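Local coordinates for sulfur oxidation protein soxB (Thermus thermophilus, PDB 2WDD), which probably hydrolyses the sulfur-sulfur bond of a cysteine S-thiosulfonate in the Sox sulfur oxidation pathway, as a two-manganese enzyme of the 5'-nucleotidase family, at residues 301-306 with 311-316. Sequence-based numbering, arbitrary orientation.
Sequences WIVAGS and ALMRVD
Val303 and Met313 meet through apolar side chains: Val303 CG1 lies 3.8 Å from Met313 CG, the two side chains passing alongside one another and pointing opposite ways. With CG1 anti to the backbone N (chi1 172°), this methyl is directed toward strand 311-320, where it meets both Met313 CG and, at 4.2 Å, Val315 CG2. Beyond Val303, the Met313 side chain is bent at chi2 and again at chi3, which brings its CE to the turn that follows strand 300-304. There CE packs 3.4 Å from Gly305 O and 4.0 Å from Ser306 CB, while its CG rests near Ala304 O. Shortening Met313 to an alanine is likely to open a gap at the Gly305-Ser306 turn, with the CG contact to Val303 and the CE packing on Gly305 O and Ser306 CB both lost. No direct hydrogen bond joins the two strands. They belong to different mixed sheets, run nearly antiparallel (157°) and stand 8.9 Å apart at closest approach of their axes, forming part of the core of the two-sheet metallophosphoesterase fold. Leu281 and Leu283 of strand 281-284 and Val329 and Val331 of strand 323-333 extend this apolar layer. Near the turn the link becomes polar: one water donates to Gly305 O at 2.8 Å and to Ala311 O at 2.7 Å, tying the two backbones together beside Met313 CE. Gly305 and Ser306 lie close to the manganese ligands Asp36 and His288 respectively. The CB of Arg314 points away from segment 301-306, and a salt bridge runs from Arg314 NE to Asp316 OD1 (2.9 Å, 166°); OD1 accepts on its syn lone pair and lies in the guanidinium plane. Thr30 and Arg328 also hold this carboxylate.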
loop_
_atom_site.group_PDB
_atom_site.type_symbol
_atom_site.label_atom_id
_atom_site.label_comp_id
_atom_site.label_asym_id
_atom_site.label_seq_id
_atom_site.Cartn_x
_atom_site.Cartn_y
_atom_site.Cartn_z
ATOM N N TRP A 301 -12.311 -7.556 15.826
ATOM C CA TRP A 301 -11.479 -8.383 14.949
ATOM C C TRP A 301 -10.938 -7.447 13.864
ATOM O O TRP A 301 -11.674 -6.601 13.361
ATOM C CB TRP A 301 -12.314 -9.456 14.251
ATOM C CG TRP A 301 -12.760 -10.544 15.176
ATOM C CD1 TRP A 301 -14.032 -10.772 15.619
ATOM C CD2 TRP A 301 -11.933 -11.537 15.790
ATOM N NE1 TRP A 301 -14.043 -11.852 16.472
ATOM C CE2 TRP A 301 -12.772 -12.348 16.583
ATOM C CE3 TRP A 301 -10.569 -11.827 15.741
ATOM C CZ2 TRP A 301 -12.285 -13.415 17.341
ATOM C CZ3 TRP A 301 -10.088 -12.900 16.483
ATOM C CH2 TRP A 301 -10.945 -13.674 17.273
ATOM N N ILE A 302 -9.691 -7.655 13.450
ATOM C CA ILE A 302 -9.073 -6.838 12.399
ATOM C C ILE A 302 -8.558 -7.743 11.283
ATOM O O ILE A 302 -7.869 -8.742 11.547
ATOM C CB ILE A 302 -7.931 -5.994 12.982
ATOM C CG1 ILE A 302 -8.480 -5.037 14.050
ATOM C CG2 ILE A 302 -7.230 -5.193 11.873
ATOM C CD1 ILE A 302 -7.409 -4.211 14.747
ATOM N N VAL A 303 -8.932 -7.424 10.045
ATOM C CA VAL A 303 -8.483 -8.173 8.872
ATOM C C VAL A 303 -7.872 -7.169 7.896
ATOM O O VAL A 303 -8.524 -6.196 7.523
ATOM C CB VAL A 303 -9.651 -8.920 8.218
ATOM C CG1 VAL A 303 -9.238 -9.541 6.892
ATOM C CG2 VAL A 303 -10.198 -9.973 9.190
ATOM N N ALA A 304 -6.630 -7.409 7.479
ATOM C CA ALA A 304 -5.929 -6.505 6.564
ATOM C C ALA A 304 -6.303 -6.737 5.105
ATOM O O ALA A 304 -6.644 -7.852 4.712
ATOM C CB ALA A 304 -4.421 -6.633 6.744
ATOM N N GLY A 305 -6.150 -5.699 4.282
ATOM C CA GLY A 305 -6.520 -5.772 2.870
ATOM C C GLY A 305 -5.458 -6.101 1.830
ATOM O O GLY A 305 -5.761 -6.149 0.631
ATOM N N SER A 306 -4.236 -6.379 2.282
ATOM C CA SER A 306 -3.125 -6.689 1.389
ATOM C C SER A 306 -2.905 -5.559 0.381
ATOM O O SER A 306 -3.092 -4.376 0.712
ATOM C CB SER A 306 -3.297 -8.060 0.711
ATOM O OG SER A 306 -2.093 -8.452 0.063
ATOM N N ALA A 311 -4.533 -10.546 -3.189
ATOM C CA ALA A 311 -5.447 -11.388 -2.440
ATOM C C ALA A 311 -6.837 -10.803 -2.337
ATOM O O ALA A 311 -7.019 -9.588 -2.298
ATOM C CB ALA A 311 -4.893 -11.613 -1.038
ATOM N N LEU A 312 -7.818 -11.691 -2.213
ATOM C CA LEU A 312 -9.181 -11.292 -1.945
ATOM C C LEU A 312 -9.452 -11.903 -0.577
ATOM O O LEU A 312 -9.257 -13.106 -0.380
ATOM C CB LEU A 312 -10.150 -11.896 -2.963
ATOM C CG LEU A 312 -11.599 -11.506 -2.658
ATOM C CD1 LEU A 312 -11.830 -10.014 -2.940
ATOM C CD2 LEU A 312 -12.570 -12.367 -3.479
ATOM N N MET A 313 -9.798 -11.065 0.391
ATOM C CA MET A 313 -10.075 -11.560 1.728
ATOM C C MET A 313 -11.551 -11.883 1.831
ATOM O O MET A 313 -12.396 -11.004 1.645
ATOM C CB MET A 313 -9.700 -10.531 2.792
ATOM C CG MET A 313 -8.314 -10.765 3.371
ATOM S SD MET A 313 -7.010 -10.866 2.142
ATOM C CE MET A 313 -7.068 -9.165 1.467
ATOM N N ARG A 314 -11.869 -13.146 2.112
ATOM C CA ARG A 314 -13.260 -13.531 2.268
ATOM C C ARG A 314 -13.547 -13.633 3.752
ATOM O O ARG A 314 -12.903 -14.406 4.471
ATOM C CB ARG A 314 -13.572 -14.855 1.577
ATOM C CG ARG A 314 -15.010 -15.317 1.854
ATOM C CD ARG A 314 -15.435 -16.527 1.023
ATOM N NE ARG A 314 -16.679 -17.071 1.574
ATOM C CZ ARG A 314 -17.383 -18.057 1.031
ATOM N NH1 ARG A 314 -16.997 -18.603 -0.111
ATOM N NH2 ARG A 314 -18.480 -18.491 1.637
ATOM N N VAL A 315 -14.466 -12.799 4.224
ATOM C CA VAL A 315 -14.805 -12.770 5.639
ATOM C C VAL A 315 -16.274 -13.122 5.816
ATOM O O VAL A 315 -17.151 -12.331 5.470
ATOM C CB VAL A 315 -14.498 -11.410 6.278
ATOM C CG1 VAL A 315 -14.727 -11.454 7.792
ATOM C CG2 VAL A 315 -13.063 -10.972 5.961
ATOM N N ASP A 316 -16.535 -14.310 6.360
ATOM C CA ASP A 316 -17.907 -14.775 6.573
ATOM C C ASP A 316 -18.286 -14.508 8.009
ATOM O O ASP A 316 -17.526 -14.809 8.918
ATOM C CB ASP A 316 -18.023 -16.263 6.262
ATOM C CG ASP A 316 -17.531 -16.601 4.876
ATOM O OD1 ASP A 316 -18.103 -16.058 3.914
ATOM O OD2 ASP A 316 -16.570 -17.393 4.744
HETATM O O HOH W 1 -5.580 -7.380 -1.900
#